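Local coordinates for histidine acid phosphatase (PDB 6RXD), which probably removes phosphate groups from phytate and related inositol polyphosphates, as a histidine acid phytase of the MINPP1 subfamily, at residues L50-D56 and I88-N92; E80-L85 and T327-Y333; T101-Q106 and A316-E321; Y355-P359 and E401-P405. Residues are numbered along the deposited sequence.

Interaction 1: L50-D56 and I88-N92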
# COMPACT_ATOMS: atom_id res chain seq x y z
N LEU A 50 -5.98 13.22 1.56
CA LEU A 50 -5.01 13.68 2.54
C LEU A 50 -5.43 13.20 3.92
O LEU A 50 -6.62 13.11 4.21
CB LEU A 50 -4.95 15.21 2.53
CG LEU A 50 -4.37 15.81 1.25
CD1 LEU A 50 -4.55 17.34 1.24
CD2 LEU A 50 -2.90 15.43 1.08
N SER A 51 -4.46 12.87 4.77
CA SER A 51 -4.76 12.32 6.09
C SER A 51 -5.35 13.38 7.01
O SER A 51 -6.15 13.07 7.90
CB SER A 51 -3.51 11.71 6.72
OG SER A 51 -2.51 12.68 6.89
N SER A 52 -4.95 14.63 6.81
CA SER A 52 -5.45 15.74 7.59
C SER A 52 -5.19 17.06 6.89
O SER A 52 -4.51 17.10 5.86
CB SER A 52 -4.79 15.76 8.98
OG SER A 52 -3.41 16.01 8.86
N TYR A 53 -5.76 18.14 7.43
CA TYR A 53 -5.54 19.48 6.92
C TYR A 53 -4.14 19.90 7.36
O TYR A 53 -3.94 20.37 8.50
CB TYR A 53 -6.63 20.42 7.45
CG TYR A 53 -6.59 21.85 6.93
CD1 TYR A 53 -6.53 22.12 5.56
CD2 TYR A 53 -6.64 22.92 7.81
CE1 TYR A 53 -6.49 23.44 5.10
CE2 TYR A 53 -6.61 24.23 7.35
CZ TYR A 53 -6.54 24.49 6.00
OH TYR A 53 -6.51 25.80 5.57
N LYS A 54 -3.17 19.72 6.48
CA LYS A 54 -1.77 19.80 6.88
C LYS A 54 -0.89 20.29 5.73
O LYS A 54 -0.45 21.44 5.75
CB LYS A 54 -1.28 18.43 7.39
CG LYS A 54 0.17 18.43 7.85
CD LYS A 54 0.61 17.05 8.37
CE LYS A 54 0.61 16.00 7.27
NZ LYS A 54 1.14 14.69 7.77
N TYR A 55 -0.62 19.43 4.75
CA TYR A 55 0.20 19.82 3.61
C TYR A 55 -0.49 20.95 2.84
O TYR A 55 0.15 21.92 2.41
CB TYR A 55 0.42 18.64 2.67
CG TYR A 55 1.27 17.52 3.25
CD1 TYR A 55 2.43 17.80 3.97
CD2 TYR A 55 0.90 16.19 3.10
CE1 TYR A 55 3.20 16.78 4.51
CE2 TYR A 55 1.66 15.16 3.63
CZ TYR A 55 2.81 15.46 4.33
OH TYR A 55 3.58 14.44 4.85
N ASP A 56 -1.79 20.79 2.65
CA ASP A 56 -2.58 21.83 1.99
C ASP A 56 -2.74 23.07 2.86
O ASP A 56 -2.72 24.20 2.36
CB ASP A 56 -3.95 21.29 1.53
CG ASP A 56 -4.75 20.61 2.65
OD1 ASP A 56 -5.99 20.53 2.52
OD2 ASP A 56 -4.17 20.12 3.65
N ILE A 88 -7.87 21.23 -3.85
CA ILE A 88 -7.61 19.94 -3.20
C ILE A 88 -8.17 19.94 -1.77
O ILE A 88 -8.64 18.92 -1.26
CB ILE A 88 -6.12 19.51 -3.26
CG1 ILE A 88 -5.99 18.02 -2.92
CG2 ILE A 88 -5.25 20.36 -2.33
CD1 ILE A 88 -4.73 17.37 -3.47
N THR A 89 -8.14 21.10 -1.13
CA THR A 89 -8.73 21.21 0.20
C THR A 89 -10.24 20.99 0.13
O THR A 89 -10.80 20.22 0.91
CB THR A 89 -8.39 22.56 0.82
OG1 THR A 89 -6.98 22.61 1.05
CG2 THR A 89 -9.13 22.78 2.15
N ALA A 90 -10.89 21.63 -0.84
CA ALA A 90 -12.33 21.47 -0.99
C ALA A 90 -12.72 20.03 -1.30
O ALA A 90 -13.74 19.55 -0.84
CB ALA A 90 -12.86 22.42 -2.07
N ALA A 91 -11.90 19.34 -2.09
CA ALA A 91 -12.17 17.95 -2.41
C ALA A 91 -12.10 17.08 -1.15
O ALA A 91 -12.93 16.18 -0.94
CB ALA A 91 -11.19 17.45 -3.46
N ASN A 92 -11.12 17.36 -0.31
CA ASN A 92 -10.97 16.64 0.95
C ASN A 92 -12.04 16.96 1.98
O ASN A 92 -12.49 16.07 2.72
CB ASN A 92 -9.58 16.88 1.53
CG ASN A 92 -8.54 16.01 0.89
OD1 ASN A 92 -8.45 14.82 1.22
ND2 ASN A 92 -7.76 16.57 -0.03
O HOH W 1 -5.35 24.87 1.22

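Interaction 2: E80-L85 and T327-Y333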
# COMPACT_ATOMS: atom_id res chain seq x y z
N GLU A 80 -3.06 30.82 -9.68
CA GLU A 80 -3.10 29.40 -10.00
C GLU A 80 -2.70 28.55 -8.80
O GLU A 80 -3.34 27.51 -8.54
CB GLU A 80 -2.23 29.05 -11.23
CG GLU A 80 -2.17 27.56 -11.56
CD GLU A 80 -3.45 27.03 -12.19
OE1 GLU A 80 -4.37 27.83 -12.48
OE2 GLU A 80 -3.54 25.81 -12.41
N PHE A 81 -1.70 28.99 -8.05
CA PHE A 81 -1.25 28.25 -6.87
C PHE A 81 -2.36 28.20 -5.82
O PHE A 81 -2.68 27.13 -5.29
CB PHE A 81 0.01 28.92 -6.31
CG PHE A 81 0.71 28.11 -5.25
CD1 PHE A 81 1.37 26.93 -5.57
CD2 PHE A 81 0.72 28.54 -3.94
CE1 PHE A 81 2.02 26.20 -4.59
CE2 PHE A 81 1.37 27.82 -2.95
CZ PHE A 81 2.02 26.65 -3.28
N VAL A 82 -2.99 29.34 -5.54
CA VAL A 82 -4.07 29.40 -4.57
C VAL A 82 -5.28 28.57 -5.03
O VAL A 82 -5.96 27.92 -4.24
CB VAL A 82 -4.48 30.87 -4.27
CG1 VAL A 82 -5.66 30.93 -3.31
CG2 VAL A 82 -3.29 31.64 -3.71
N LYS A 83 -5.55 28.58 -6.34
CA LYS A 83 -6.66 27.78 -6.88
C LYS A 83 -6.41 26.28 -6.68
O LYS A 83 -7.33 25.52 -6.35
CB LYS A 83 -6.86 28.06 -8.38
CG LYS A 83 -7.99 27.24 -9.01
CD LYS A 83 -8.14 27.50 -10.51
CE LYS A 83 -9.23 26.61 -11.10
NZ LYS A 83 -9.37 26.78 -12.58
N ASN A 84 -5.17 25.85 -6.91
CA ASN A 84 -4.83 24.44 -6.76
C ASN A 84 -5.01 24.00 -5.31
O ASN A 84 -5.61 22.95 -5.03
CB ASN A 84 -3.39 24.17 -7.22
CG ASN A 84 -3.26 24.16 -8.73
OD1 ASN A 84 -4.19 23.76 -9.43
ND2 ASN A 84 -2.12 24.61 -9.24
N LEU A 85 -4.51 24.82 -4.40
CA LEU A 85 -4.61 24.50 -2.97
C LEU A 85 -6.06 24.49 -2.51
O LEU A 85 -6.50 23.54 -1.86
CB LEU A 85 -3.80 25.48 -2.12
CG LEU A 85 -2.29 25.51 -2.31
CD1 LEU A 85 -1.69 26.65 -1.50
CD2 LEU A 85 -1.70 24.21 -1.86
N THR A 327 -11.42 21.63 -9.00
CA THR A 327 -10.31 21.08 -9.77
C THR A 327 -8.96 21.52 -9.20
O THR A 327 -8.86 22.52 -8.48
CB THR A 327 -10.39 21.45 -11.25
OG1 THR A 327 -10.26 22.87 -11.40
CG2 THR A 327 -11.73 21.00 -11.84
N PHE A 328 -7.93 20.76 -9.52
CA PHE A 328 -6.57 21.10 -9.12
C PHE A 328 -5.64 20.51 -10.17
O PHE A 328 -5.97 19.52 -10.82
CB PHE A 328 -6.25 20.61 -7.70
CG PHE A 328 -6.88 19.28 -7.34
CD1 PHE A 328 -6.19 18.09 -7.51
CD2 PHE A 328 -8.18 19.24 -6.83
CE1 PHE A 328 -6.79 16.87 -7.20
CE2 PHE A 328 -8.78 18.03 -6.50
CZ PHE A 328 -8.09 16.84 -6.69
N ALA A 329 -4.47 21.14 -10.35
CA ALA A 329 -3.55 20.74 -11.40
C ALA A 329 -2.11 20.81 -10.92
O ALA A 329 -1.30 21.58 -11.45
CB ALA A 329 -3.76 21.61 -12.64
N PHE A 330 -1.79 20.02 -9.91
CA PHE A 330 -0.44 20.02 -9.34
C PHE A 330 0.58 19.42 -10.29
O PHE A 330 1.79 19.70 -10.19
CB PHE A 330 -0.42 19.31 -7.99
CG PHE A 330 -1.12 20.08 -6.90
CD1 PHE A 330 -0.50 21.15 -6.28
CD2 PHE A 330 -2.41 19.74 -6.50
CE1 PHE A 330 -1.13 21.88 -5.29
CE2 PHE A 330 -3.05 20.46 -5.50
CZ PHE A 330 -2.42 21.54 -4.90
N ASP A 331 0.12 18.61 -11.24
CA ASP A 331 1.04 18.02 -12.21
C ASP A 331 1.76 19.08 -13.05
O ASP A 331 2.84 18.82 -13.55
CB ASP A 331 0.35 16.98 -13.09
CG ASP A 331 -0.86 17.52 -13.81
OD1 ASP A 331 -1.53 18.42 -13.26
OD2 ASP A 331 -1.15 17.03 -14.93
N GLN A 332 1.18 20.28 -13.16
CA GLN A 332 1.81 21.33 -13.94
C GLN A 332 3.14 21.79 -13.37
O GLN A 332 3.94 22.40 -14.09
CB GLN A 332 0.90 22.55 -14.04
CG GLN A 332 0.91 23.35 -12.75
CD GLN A 332 -0.02 24.52 -12.81
OE1 GLN A 332 0.35 25.59 -13.29
NE2 GLN A 332 -1.25 24.33 -12.33
N TYR A 333 3.40 21.50 -12.09
CA TYR A 333 4.65 21.91 -11.46
C TYR A 333 5.71 20.83 -11.60
O TYR A 333 6.85 21.02 -11.16
CB TYR A 333 4.45 22.20 -9.97
CG TYR A 333 3.39 23.24 -9.68
CD1 TYR A 333 3.52 24.54 -10.18
CD2 TYR A 333 2.29 22.94 -8.89
CE1 TYR A 333 2.55 25.50 -9.91
CE2 TYR A 333 1.32 23.90 -8.61
CZ TYR A 333 1.46 25.16 -9.13
OH TYR A 333 0.51 26.13 -8.87

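Interaction 3: T101-Q106 and A316-E321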
# COMPACT_ATOMS: atom_id res chain seq x y z
N THR A 101 -10.98 7.42 -1.62
CA THR A 101 -11.42 8.25 -2.73
C THR A 101 -12.27 7.42 -3.68
O THR A 101 -12.35 6.20 -3.54
CB THR A 101 -10.21 8.83 -3.48
OG1 THR A 101 -9.50 7.77 -4.11
CG2 THR A 101 -9.28 9.56 -2.53
N GLY A 102 -12.90 8.08 -4.66
CA GLY A 102 -13.64 7.37 -5.69
C GLY A 102 -12.75 6.38 -6.42
O GLY A 102 -13.16 5.26 -6.74
N GLN A 103 -11.51 6.79 -6.69
CA GLN A 103 -10.55 5.91 -7.33
C GLN A 103 -10.26 4.68 -6.46
O GLN A 103 -10.17 3.56 -6.96
CB GLN A 103 -9.24 6.66 -7.59
CG GLN A 103 -8.13 5.80 -8.21
CD GLN A 103 -6.83 6.58 -8.32
OE1 GLN A 103 -5.95 6.48 -7.47
NE2 GLN A 103 -6.70 7.37 -9.38
N GLY A 104 -10.10 4.91 -5.16
CA GLY A 104 -9.80 3.81 -4.24
C GLY A 104 -10.93 2.79 -4.19
O GLY A 104 -10.71 1.59 -4.06
N ALA A 105 -12.16 3.28 -4.27
CA ALA A 105 -13.31 2.40 -4.31
C ALA A 105 -13.32 1.59 -5.60
O ALA A 105 -13.56 0.36 -5.60
CB ALA A 105 -14.61 3.21 -4.17
N GLN A 106 -13.06 2.28 -6.72
CA GLN A 106 -13.06 1.62 -8.03
C GLN A 106 -11.96 0.58 -8.15
O GLN A 106 -12.16 -0.46 -8.80
CB GLN A 106 -12.95 2.65 -9.16
CG GLN A 106 -14.20 3.51 -9.30
CD GLN A 106 -14.10 4.58 -10.39
OE1 GLN A 106 -13.01 5.08 -10.70
NE2 GLN A 106 -15.24 4.93 -10.97
N ALA A 316 -3.07 12.62 -7.61
CA ALA A 316 -3.26 11.49 -8.53
C ALA A 316 -4.27 10.50 -7.97
O ALA A 316 -5.04 9.89 -8.71
CB ALA A 316 -1.94 10.81 -8.82
N ASP A 317 -4.22 10.31 -6.65
CA ASP A 317 -5.13 9.38 -5.97
C ASP A 317 -6.52 9.96 -5.89
O ASP A 317 -7.50 9.22 -5.74
CB ASP A 317 -4.61 9.10 -4.55
CG ASP A 317 -3.33 8.31 -4.56
OD1 ASP A 317 -2.79 8.05 -3.46
OD2 ASP A 317 -2.87 7.92 -5.66
N MET A 318 -6.61 11.28 -6.01
CA MET A 318 -7.90 11.98 -5.94
C MET A 318 -8.39 12.38 -7.32
O MET A 318 -9.12 13.37 -7.48
CB MET A 318 -7.81 13.21 -5.03
CG MET A 318 -7.34 12.87 -3.62
SD MET A 318 -7.56 14.25 -2.47
CE MET A 318 -9.34 14.25 -2.28
N HIS A 319 -7.99 11.62 -8.33
CA HIS A 319 -8.39 11.89 -9.70
C HIS A 319 -9.90 12.06 -9.86
O HIS A 319 -10.36 12.96 -10.57
CB HIS A 319 -7.88 10.77 -10.61
CG HIS A 319 -8.23 10.96 -12.05
ND1 HIS A 319 -9.40 10.51 -12.60
CD2 HIS A 319 -7.55 11.58 -13.05
CE1 HIS A 319 -9.44 10.83 -13.88
NE2 HIS A 319 -8.33 11.48 -14.18
N ASN A 320 -10.68 11.21 -9.20
CA ASN A 320 -12.13 11.27 -9.38
C ASN A 320 -12.74 12.53 -8.78
O ASN A 320 -13.82 12.94 -9.17
CB ASN A 320 -12.83 10.03 -8.80
CG ASN A 320 -12.47 8.76 -9.54
OD1 ASN A 320 -11.41 8.66 -10.15
ND2 ASN A 320 -13.36 7.78 -9.48
N GLU A 321 -12.05 13.11 -7.81
CA GLU A 321 -12.52 14.31 -7.14
C GLU A 321 -11.97 15.55 -7.83
O GLU A 321 -12.29 16.67 -7.44
CB GLU A 321 -12.07 14.29 -5.67
CG GLU A 321 -12.77 13.22 -4.81
CD GLU A 321 -12.22 11.82 -5.03
OE1 GLU A 321 -11.03 11.68 -5.38
OE2 GLU A 321 -12.99 10.85 -4.85
O HOH W 2 -10.23 9.51 -6.78
O HOH W 3 -9.38 7.34 -11.25

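Interaction 4: Y355-P359 and E401-P405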
# COMPACT_ATOMS: atom_id res chain seq x y z
N TYR A 355 13.99 1.39 4.15
CA TYR A 355 14.81 1.11 5.33
C TYR A 355 14.04 0.64 6.55
O TYR A 355 14.55 -0.15 7.35
CB TYR A 355 15.68 2.33 5.70
CG TYR A 355 16.99 2.40 4.95
CD1 TYR A 355 17.97 1.43 5.14
CD2 TYR A 355 17.24 3.43 4.05
CE1 TYR A 355 19.17 1.50 4.45
CE2 TYR A 355 18.43 3.50 3.36
CZ TYR A 355 19.39 2.53 3.56
OH TYR A 355 20.58 2.60 2.88
N GLU A 356 12.81 1.14 6.71
CA GLU A 356 12.05 0.87 7.92
C GLU A 356 11.09 -0.31 7.77
O GLU A 356 10.75 -0.97 8.75
CB GLU A 356 11.27 2.12 8.34
CG GLU A 356 12.14 3.30 8.72
CD GLU A 356 11.35 4.58 8.94
OE1 GLU A 356 10.12 4.51 9.15
OE2 GLU A 356 11.97 5.66 8.89
N LYS A 357 10.66 -0.56 6.53
CA LYS A 357 9.58 -1.52 6.28
C LYS A 357 9.87 -2.55 5.19
O LYS A 357 9.15 -3.54 5.06
CB LYS A 357 8.30 -0.75 5.93
CG LYS A 357 7.89 0.22 7.05
CD LYS A 357 6.82 1.23 6.63
CE LYS A 357 6.49 2.18 7.78
NZ LYS A 357 5.42 3.17 7.43
N GLY A 358 10.91 -2.32 4.40
CA GLY A 358 11.22 -3.18 3.27
C GLY A 358 12.45 -4.03 3.54
O GLY A 358 12.74 -4.35 4.69
N PRO A 359 13.18 -4.39 2.47
CA PRO A 359 14.36 -5.25 2.64
C PRO A 359 15.41 -4.59 3.54
O PRO A 359 16.14 -5.29 4.26
CB PRO A 359 14.90 -5.37 1.21
CG PRO A 359 13.70 -5.18 0.34
CD PRO A 359 12.87 -4.13 1.05
N GLU A 401 2.10 -1.22 5.23
CA GLU A 401 2.93 -1.79 6.28
C GLU A 401 2.80 -3.30 6.35
O GLU A 401 3.60 -3.97 7.01
CB GLU A 401 2.55 -1.18 7.64
CG GLU A 401 3.01 0.27 7.84
CD GLU A 401 2.19 1.30 7.05
OE1 GLU A 401 2.69 2.43 6.89
OE2 GLU A 401 1.06 0.99 6.61
N THR A 402 1.78 -3.83 5.69
CA THR A 402 1.61 -5.28 5.56
C THR A 402 2.29 -5.77 4.29
O THR A 402 3.01 -6.77 4.31
CB THR A 402 0.11 -5.63 5.51
OG1 THR A 402 -0.57 -4.87 6.52
CG2 THR A 402 -0.14 -7.11 5.77
N MET A 403 2.06 -5.06 3.19
CA MET A 403 2.58 -5.49 1.89
C MET A 403 4.10 -5.39 1.76
O MET A 403 4.73 -6.30 1.22
CB MET A 403 1.90 -4.70 0.76
CG MET A 403 2.38 -5.11 -0.64
SD MET A 403 2.02 -6.85 -1.04
CE MET A 403 0.25 -6.78 -1.30
N MET A 404 4.70 -4.31 2.25
CA MET A 404 6.14 -4.13 2.07
C MET A 404 6.95 -5.27 2.70
O MET A 404 7.82 -5.84 2.05
CB MET A 404 6.60 -2.76 2.56
CG MET A 404 6.09 -1.64 1.68
SD MET A 404 6.71 -0.03 2.19
CE MET A 404 5.61 0.35 3.51
N PRO A 405 6.68 -5.60 3.97
CA PRO A 405 7.49 -6.72 4.48
C PRO A 405 7.08 -8.07 3.87
O PRO A 405 7.94 -8.94 3.71
CB PRO A 405 7.24 -6.68 5.99
CG PRO A 405 5.93 -5.95 6.15
CD PRO A 405 5.91 -4.93 5.02

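Interaction 1: L50-D56 and I88-N92
The chain of L50-D56 runs as a loop alongside the helical turn I88-N92 and turns helical only at Y55, and the backbones come closest at two places: the CA atoms of L50 and N92 are 6.8 Å apart and those of D56 and T89 6.4 Å. K54 N donates to D56 OD2 (3.0 Å), across the turn that leads into helix 55-69, of which K54 is the N-cap. The other carboxylate oxygen, D56 OD1, faces the partner helix, 2.7 Å from T89 OG1, and also bonds the hydroxyl of Y97; T89 OG1 also lies in hydrogen-bonding contact with L85 O of its own helix. A water joins D56 and T89 again, donating to D56 O (2.9 Å) and T89 OG1 (2.8 Å).

At the other end N92 uses both ends of its carboxamide: OD1 accepts from L50 N (3.0 Å) while ND2 returns to I88 O (2.8 Å). The L50 methyl CD1 rests against the N92 amide, 3.5 Å from ND2. Apolar contacts lie between: L50 CD1 to I88 CG1 (4.5 Å), D56 CB to I88 CG2 (4.2 Å) and Y53 CE1 to T89 CG2 (4.0 Å); the Y53 hydroxyl bonds R61. The contact thus fastens the start of helix 55-69 to helix 75-95, with helix 301-317 packed alongside through I314 on L50, and E94 of a zinc site further along.

Interaction 2: E80-L85 and T327-Y333
N84 lays its CB over one face of the F330 ring, a CH-pi contact with CB 4.0 Å from the ring centroid and 25° off the normal. Its carboxamide then reads the loop in two places: N84 OD1 accepts from A329 N at 2.8 Å, and N84 ND2 donates to Y333 OH at 3.1 Å. With both ends used, the loop comes close: CA of N84 and CA of F328 are 4.4 Å apart. One turn earlier, Q332 NE2 donates to E80 OE2 (2.7 Å) and also to A329 O (2.9 Å), so the 3-10 turn is braced internally as it is tied to the helix. F81 CD1 meets Y333 CZ at 4.0 Å, and L85 CD2 meets F330 CZ at 4.1 Å. Running on from H326, which with E94 binds a zinc ion, the loop places this packing beside that site. It lies along helix 75-95: F330 rests on L308 and L311 of helix 301-317, and L85 on L59 and M60 of helix 55-69.

Interaction 3: T101-Q106 and A316-E321
A new helix exposes backbone NH groups that need acceptors, and here the first three of helix 102-118 each find a different one. G102 N donates to E321 OE2 (2.8 Å, nearly straight), Q103 N to an ordered water (3.0 Å), and G104 N to T101 OG1 (3.1 Å), the N-cap bond. T101 OG1 in turn donates to D317 O at 3.0 Å. That water has four partners: besides Q103 N it accepts from N320 N (3.0 Å) and donates to D317 O (2.9 Å) and E321 OE1 (2.7 Å).

The carbonyls at the end of helix 301-317 are served too, with Q103 NE2 donating to A316 O (3.1 Å); Q103 OE1 is taken by S47. A second water accepts from Q103 NE2 (3.3 Å) and donates to N320 OD1 (2.7 Å), while N320 ND2 gives to Q106 OE1 (3.0 Å). G102 has a steric reason to be glycine, since an ideal CB would come 3.0 Å from N320 ND2. The apolar share is small, with T101 CG2 4.0 Å from M318 CG.

One helix ends where another begins, so surplus carbonyls and NH groups satisfy one another through side chains and water. The E321 carboxylate, facing the start of helix 102-118, offers negative charge where the helix dipole is positive; the E321 side chain is about 4 Å from that of H326, a zinc ligand.

Interaction 4: Y355-P359 and E401-P405
The ionic part is a single salt bridge: K357, extended beyond its CB, carries NZ to 2.9 Å from E401 OE1. The apolar part uses the same side chain, for K357 CD lies against M404 CE at 3.5 Å, so one lysine supplies both the methylene packing and the charge. The third kind is backbone proximity without bonding. G358 and P405 bring their CA atoms within 5.3 Å, and K357 O is 3.4 Å from P405 N, which has no hydrogen to offer; the proline also kinks its helix there. At G358 an ideal CB would clash with P359 CD (2.5 Å), which favours glycine at this bend. E356 belongs to a zinc site, with E228 and E352, that is empty in this chain. E401 ends the HAE sequence beginning at H399, a signature of MINPP-type phosphatases. The contact joins the end of helix 339-357 to helix 400-410, whose T402 and M403 pack on M42 of strand 34-44, while Y355 packs against helix 222-232.

Interactions 1, 2 and 3 form one continuous cluster in the helical part of the fold. Interactions 1 and 2 share helix 75-95, and F328 and M318, from interactions 2 and 3, pack on the I88-A91 turn. Interaction 4 stands apart, its centre 24 to 32 Å from theirs, beside the central sheet. Interactions 1 and 4 are buried, yet one relies on a backbone-to-asparagine hydrogen bond and a close hydroxyl-carboxylate pair, the other on a salt bridge with methylene packing. Interactions 2 and 3, partly buried with some exposed residues, carry more directional bonds; aromatic rings fill interaction 2, whereas ordered water and helix-end groups dominate interaction 3. Helix starts recur as polar anchors in interactions 1 and 3.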